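Local coordinates for uncharacterized protein (Bacteroides ovatus, PDB 4FS7) that is of unknown function but, as an extracellular leucine-rich repeat protein, probably binds other proteins, at residues I190-N195 with Y202-C207; M213-S218 with F225-T230. All blocks are in the same frame, centred on the assembly; numbering follows the deposited sequence.

Interaction 1. Residues I190-N195 with Y202-C207; sequences IKLPRN and YCFAEC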
loop_
_atom_site.group_PDB
_atom_site.type_symbol
_atom_site.label_atom_id
_atom_site.label_comp_id
_atom_site.label_asym_id
_atom_site.label_seq_id
_atom_site.Cartn_x
_atom_site.Cartn_y
_atom_site.Cartn_z
ATOM N N ILE A 190 6.247 -8.312 7.809
ATOM C CA ILE A 190 5.126 -9.170 7.478
ATOM C C ILE A 190 5.643 -10.373 6.734
ATOM O O ILE A 190 6.518 -10.258 5.857
ATOM C CB ILE A 190 4.019 -8.426 6.668
ATOM C CG1 ILE A 190 2.738 -9.263 6.610
ATOM C CG2 ILE A 190 4.505 -7.990 5.326
ATOM C CD1 ILE A 190 1.527 -8.500 6.117
ATOM N N LYS A 191 5.084 -11.535 7.055
ATOM C CA LYS A 191 5.299 -12.768 6.315
ATOM C C LYS A 191 4.202 -12.922 5.283
ATOM O O LYS A 191 3.045 -13.087 5.617
ATOM C CB LYS A 191 5.341 -13.956 7.274
ATOM C CG LYS A 191 5.598 -15.281 6.576
ATOM C CD LYS A 191 5.816 -16.437 7.548
ATOM C CE LYS A 191 6.091 -17.768 6.801
ATOM N NZ LYS A 191 7.156 -17.608 5.729
ATOM N N LEU A 192 4.563 -12.868 4.017
ATOM C CA LEU A 192 3.599 -12.947 2.961
ATOM C C LEU A 192 3.163 -14.392 2.763
ATOM O O LEU A 192 3.954 -15.315 2.945
ATOM C CB LEU A 192 4.185 -12.357 1.676
ATOM C CG LEU A 192 4.459 -10.848 1.717
ATOM C CD1 LEU A 192 5.136 -10.417 0.408
ATOM C CD2 LEU A 192 3.159 -10.037 1.915
ATOM N N PRO A 193 1.897 -14.613 2.329
ATOM C CA PRO A 193 1.466 -15.966 1.989
ATOM C C PRO A 193 2.445 -16.588 1.010
ATOM O O PRO A 193 2.916 -15.925 0.088
ATOM C CB PRO A 193 0.090 -15.721 1.363
ATOM C CG PRO A 193 -0.413 -14.535 2.071
ATOM C CD PRO A 193 0.797 -13.659 2.239
ATOM N N ARG A 194 2.742 -17.866 1.192
ATOM C CA ARG A 194 3.852 -18.528 0.502
ATOM C C ARG A 194 3.690 -18.636 -1.012
ATOM O O ARG A 194 4.675 -18.799 -1.715
ATOM C CB ARG A 194 4.149 -19.901 1.141
ATOM C CG ARG A 194 4.705 -19.811 2.579
ATOM C CD ARG A 194 4.724 -21.180 3.290
ATOM N NE ARG A 194 5.265 -21.126 4.655
ATOM C CZ ARG A 194 4.533 -21.256 5.759
ATOM N NH1 ARG A 194 3.224 -21.436 5.664
ATOM N NH2 ARG A 194 5.101 -21.210 6.957
ATOM N N ASN A 195 2.452 -18.572 -1.488
ATOM C CA ASN A 195 2.129 -18.621 -2.910
ATOM C C ASN A 195 1.455 -17.327 -3.398
ATOM O O ASN A 195 0.724 -17.329 -4.367
ATOM C CB ASN A 195 1.225 -19.815 -3.209
ATOM C CG ASN A 195 1.354 -20.311 -4.632
ATOM O OD1 ASN A 195 0.356 -20.642 -5.251
ATOM N ND2 ASN A 195 2.582 -20.388 -5.148
ATOM N N TYR A 202 -1.621 0.514 -3.328
ATOM C CA TYR A 202 -1.625 1.105 -2.015
ATOM C C TYR A 202 -1.553 0.100 -0.880
ATOM O O TYR A 202 -1.705 0.525 0.253
ATOM C CB TYR A 202 -2.869 1.995 -1.835
ATOM C CG TYR A 202 -2.902 3.158 -2.784
ATOM C CD1 TYR A 202 -2.162 4.312 -2.553
ATOM C CD2 TYR A 202 -3.657 3.089 -3.904
ATOM C CE1 TYR A 202 -2.213 5.387 -3.458
ATOM C CE2 TYR A 202 -3.697 4.153 -4.838
ATOM C CZ TYR A 202 -2.951 5.277 -4.603
ATOM O OH TYR A 202 -3.004 6.321 -5.504
ATOM N N CYS A 203 -1.230 -1.165 -1.134
ATOM C CA CYS A 203 -1.399 -2.176 -0.077
ATOM C C CYS A 203 -0.670 -1.825 1.225
ATOM O O CYS A 203 -1.232 -1.996 2.310
ATOM C CB CYS A 203 -0.982 -3.535 -0.618
ATOM S SG CYS A 203 -1.366 -4.901 0.445
ATOM N N PHE A 204 0.598 -1.392 1.094
ATOM C CA PHE A 204 1.433 -1.070 2.237
ATOM C C PHE A 204 1.813 0.408 2.233
ATOM O O PHE A 204 2.735 0.807 2.935
ATOM C CB PHE A 204 2.685 -1.947 2.313
ATOM C CG PHE A 204 2.387 -3.399 2.412
ATOM C CD1 PHE A 204 2.058 -3.962 3.657
ATOM C CD2 PHE A 204 2.400 -4.213 1.305
ATOM C CE1 PHE A 204 1.768 -5.276 3.791
ATOM C CE2 PHE A 204 2.114 -5.573 1.448
ATOM C CZ PHE A 204 1.839 -6.087 2.702
ATOM N N ALA A 205 1.044 1.253 1.534
ATOM C CA ALA A 205 1.359 2.680 1.532
ATOM C C ALA A 205 1.332 3.265 2.920
ATOM O O ALA A 205 0.408 2.996 3.665
ATOM C CB ALA A 205 0.427 3.426 0.590
ATOM N N GLU A 206 2.364 4.039 3.270
ATOM C CA GLU A 206 2.449 4.709 4.557
ATOM C C GLU A 206 2.729 3.746 5.706
ATOM O O GLU A 206 2.596 4.140 6.840
ATOM C CB GLU A 206 1.221 5.603 4.832
ATOM C CG GLU A 206 1.041 6.726 3.809
ATOM C CD GLU A 206 -0.036 7.751 4.191
ATOM O OE1 GLU A 206 -0.817 7.545 5.164
ATOM O OE2 GLU A 206 -0.108 8.792 3.492
ATOM N N CYS A 207 3.148 2.525 5.397
ATOM C CA CYS A 207 3.678 1.639 6.452
ATOM C C CYS A 207 5.145 2.039 6.640
ATOM O O CYS A 207 6.075 1.378 6.187
ATOM C CB CYS A 207 3.564 0.192 6.054
ATOM S SG CYS A 207 1.833 -0.381 6.039
#
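The ring of Phe204 meets Ile190 along its edge, where the CD1 methyl lies near the ring plane, 4.0 Å from Phe204 CE1. One face of the ring carries the sulfur of its own neighbour, Cys203 SG, which sits 3.7 Å above the plane and is displaced toward the rim. Leu192 approaches obliquely, with its CD2 methyl 4.2 Å from Phe204 CZ. Ile190 does more than touch with its terminal methyl: the two side chains cross at a slant, the CG2 branch stands 4.1 Å from Phe204 CE1, and both branches share the same CE1–CZ border of the ring. The chain of Ile190 is extended, with CG1 anti to the backbone N (chi1 -167°) and CD1 carried onward to the ring at chi2 167°, so that the two side chains together bridge Ile190 CA and Phe204 CA, 10.3 Å apart. These residues belong to a coil of a BspA-type leucine-rich repeat solenoid, in which the two sides of one turn of the chain send apolar side chains into the core between them. Across the coil from 190-195, Phe204 projects from a type I beta turn running from Tyr202 to Ala205, closed by Ala205 N to Tyr202 O at 3.1 Å, and it also begins a type II turn ending at Cys207. With a serine in place of Ile190, both hydrocarbon branches at the CE1 border would be missing, and a gap would probably open beside the Phe204 ring, with Leu192 as its remaining neighbour from 190-195. Leu176, in the strand 175-176 of the preceding coil, touches both Leu192 and Phe204.

Interaction 2. Residues M213-S218 with F225-T230; sequences MEFPNS and FALSKT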
loop_
_atom_site.group_PDB
_atom_site.type_symbol
_atom_site.label_atom_id
_atom_site.label_comp_id
_atom_site.label_asym_id
_atom_site.label_seq_id
_atom_site.Cartn_x
_atom_site.Cartn_y
_atom_site.Cartn_z
HETATM N N MSE A 213 10.216 -7.887 4.637
HETATM C CA MSE A 213 9.206 -8.508 3.774
HETATM C C MSE A 213 9.911 -9.176 2.621
HETATM O O MSE A 213 10.499 -8.525 1.762
HETATM C CB MSE A 213 8.181 -7.506 3.291
HETATM C CG MSE A 213 6.934 -8.170 2.716
HETATM SE SE MSE A 213 5.615 -6.881 2.058
HETATM C CE MSE A 213 6.842 -5.890 0.940
ATOM N N GLU A 214 9.920 -10.493 2.631
ATOM C CA GLU A 214 10.539 -11.271 1.564
ATOM C C GLU A 214 9.496 -11.571 0.529
ATOM O O GLU A 214 8.355 -11.883 0.862
ATOM C CB GLU A 214 11.117 -12.533 2.145
ATOM C CG GLU A 214 12.334 -12.211 2.987
ATOM C CD GLU A 214 13.461 -11.580 2.159
ATOM O OE1 GLU A 214 13.882 -12.217 1.164
ATOM O OE2 GLU A 214 13.902 -10.445 2.474
ATOM N N PHE A 215 9.854 -11.478 -0.737
ATOM C CA PHE A 215 8.950 -11.783 -1.825
ATOM C C PHE A 215 8.957 -13.269 -2.145
ATOM O O PHE A 215 10.004 -13.819 -2.453
ATOM C CB PHE A 215 9.389 -11.059 -3.082
ATOM C CG PHE A 215 9.434 -9.560 -2.983
ATOM C CD1 PHE A 215 8.438 -8.829 -2.373
ATOM C CD2 PHE A 215 10.494 -8.872 -3.574
ATOM C CE1 PHE A 215 8.493 -7.432 -2.326
ATOM C CE2 PHE A 215 10.541 -7.497 -3.559
ATOM C CZ PHE A 215 9.556 -6.767 -2.943
ATOM N N PRO A 216 7.793 -13.917 -2.115
ATOM C CA PRO A 216 7.728 -15.290 -2.581
ATOM C C PRO A 216 8.085 -15.375 -4.056
ATOM O O PRO A 216 7.845 -14.434 -4.796
ATOM C CB PRO A 216 6.250 -15.645 -2.353
ATOM C CG PRO A 216 5.734 -14.684 -1.389
ATOM C CD PRO A 216 6.500 -13.454 -1.584
ATOM N N ASN A 217 8.585 -16.520 -4.502
ATOM C CA ASN A 217 8.896 -16.727 -5.909
ATOM C C ASN A 217 7.698 -16.585 -6.826
ATOM O O ASN A 217 7.843 -16.231 -8.008
ATOM C CB ASN A 217 9.615 -18.072 -6.109
ATOM C CG ASN A 217 11.003 -18.062 -5.483
ATOM O OD1 ASN A 217 11.584 -16.987 -5.232
ATOM N ND2 ASN A 217 11.559 -19.258 -5.231
ATOM N N SER A 218 6.512 -16.832 -6.278
ATOM C CA SER A 218 5.257 -16.750 -7.019
ATOM C C SER A 218 4.751 -15.296 -7.278
ATOM O O SER A 218 3.875 -15.100 -8.093
ATOM C CB SER A 218 4.144 -17.512 -6.277
ATOM O OG SER A 218 4.118 -17.075 -4.912
ATOM N N PHE A 225 1.719 2.552 -6.042
ATOM C CA PHE A 225 1.965 3.001 -4.695
ATOM C C PHE A 225 1.998 1.866 -3.654
ATOM O O PHE A 225 1.888 2.106 -2.469
ATOM C CB PHE A 225 0.943 4.072 -4.233
ATOM C CG PHE A 225 1.042 5.375 -4.960
ATOM C CD1 PHE A 225 1.878 6.395 -4.477
ATOM C CD2 PHE A 225 0.278 5.627 -6.067
ATOM C CE1 PHE A 225 1.954 7.609 -5.125
ATOM C CE2 PHE A 225 0.378 6.867 -6.715
ATOM C CZ PHE A 225 1.190 7.826 -6.228
ATOM N N ALA A 226 2.225 0.609 -4.074
ATOM C CA ALA A 226 2.066 -0.508 -3.129
ATOM C C ALA A 226 2.998 -0.488 -1.961
ATOM O O ALA A 226 2.635 -0.968 -0.872
ATOM C CB ALA A 226 2.122 -1.860 -3.840
ATOM N N LEU A 227 4.205 0.042 -2.181
ATOM C CA LEU A 227 5.220 0.126 -1.137
ATOM C C LEU A 227 5.631 1.582 -0.938
ATOM O O LEU A 227 6.741 1.850 -0.495
ATOM C CB LEU A 227 6.409 -0.791 -1.455
ATOM C CG LEU A 227 6.113 -2.288 -1.378
ATOM C CD1 LEU A 227 7.278 -3.101 -1.962
ATOM C CD2 LEU A 227 5.893 -2.634 0.091
ATOM N N SER A 228 4.744 2.518 -1.208
ATOM C CA SER A 228 5.067 3.935 -1.048
ATOM C C SER A 228 5.170 4.307 0.405
ATOM O O SER A 228 4.384 3.853 1.254
ATOM C CB SER A 228 3.988 4.750 -1.730
ATOM O OG SER A 228 4.137 6.124 -1.475
ATOM N N LYS A 229 6.119 5.168 0.735
ATOM C CA LYS A 229 6.306 5.633 2.109
ATOM C C LYS A 229 6.422 4.466 3.076
ATOM O O LYS A 229 5.771 4.433 4.127
ATOM C CB LYS A 229 5.185 6.575 2.525
ATOM C CG LYS A 229 5.281 7.915 1.843
ATOM C CD LYS A 229 6.385 8.794 2.442
ATOM C CE LYS A 229 6.390 10.059 1.701
ATOM N NZ LYS A 229 7.676 10.734 1.728
ATOM N N THR A 230 7.207 3.471 2.684
ATOM C CA THR A 230 7.585 2.392 3.561
ATOM C C THR A 230 9.009 2.565 4.066
ATOM O O THR A 230 9.704 3.514 3.686
ATOM C CB THR A 230 7.371 1.023 2.901
ATOM O OG1 THR A 230 8.239 0.903 1.763
ATOM C CG2 THR A 230 5.881 0.768 2.562
#
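Leu227, whose side chain meets Met213, has its carbonyl O gripped by the hydroxyl of Thr230: OG1 donates to Leu227 O over 2.9 Å, with a C=O...donor angle of 133° and the donor tilted 33° from the carbonyl plane. The bond staples the ends of the type II turn from Leu227 to Thr230, on one side of a coil in the BspA-type leucine-rich repeat solenoid. A type I turn from Phe225 to Ser228 overlaps it, closed by Ser228 N to Phe225 O at 3.1 Å. Shared by the two turns, Leu227 reaches into the coil toward 213-218. Met213, present as selenomethionine, comes to meet it tip to tip. Its chain runs straight from the backbone as far as the selenium and then bends at chi3 (52°), which turns the CE methyl onto the fork of Leu227. Met213 CE lies 3.5 Å from Leu227 CD2, closer than carbon atoms usually come, but two conformers of Met213 were modelled, so this tightness is doubtful. The other branch is less close, with Leu227 CD1 at 4.0 Å from Met213 CE. Phe215 adds a second apolar neighbour on the same side of the coil, its ring meeting Phe241 edge-to-face further along the solenoid. On the turn side, Leu227 touches Phe249 of the following coil, and the hydroxyl of Ser228 bonds to the carbonyl of Tyr250. The Phe215–Leu227 pair is a loose one: Leu227 CD1 lies near the plane of the ring, 4.4 Å from Phe215 CZ.

Running from the N terminus, the chain passes through 190-195, the short strand 198-199 and the turns of 202-207, so that interaction 1 closes a loop across the inside of one coil of the solenoid. It then reaches 213-218, passes strand 221-222 and enters 225-230, where interaction 2 does so in the next. The contacts follow in series, neither nested nor crossed, and each residue pairing recurs 23 positions later. The centres of interactions 1 and 2 lie about 6 Å apart, and strands 198-199 and 221-222, one within each loop, pair in parallel. The turn sides are joined by probable hydrogen bonds from Phe204 N to Ala226 O and from Glu206 N to Ser228 O, both 2.9 Å, stacking one coil on its neighbour.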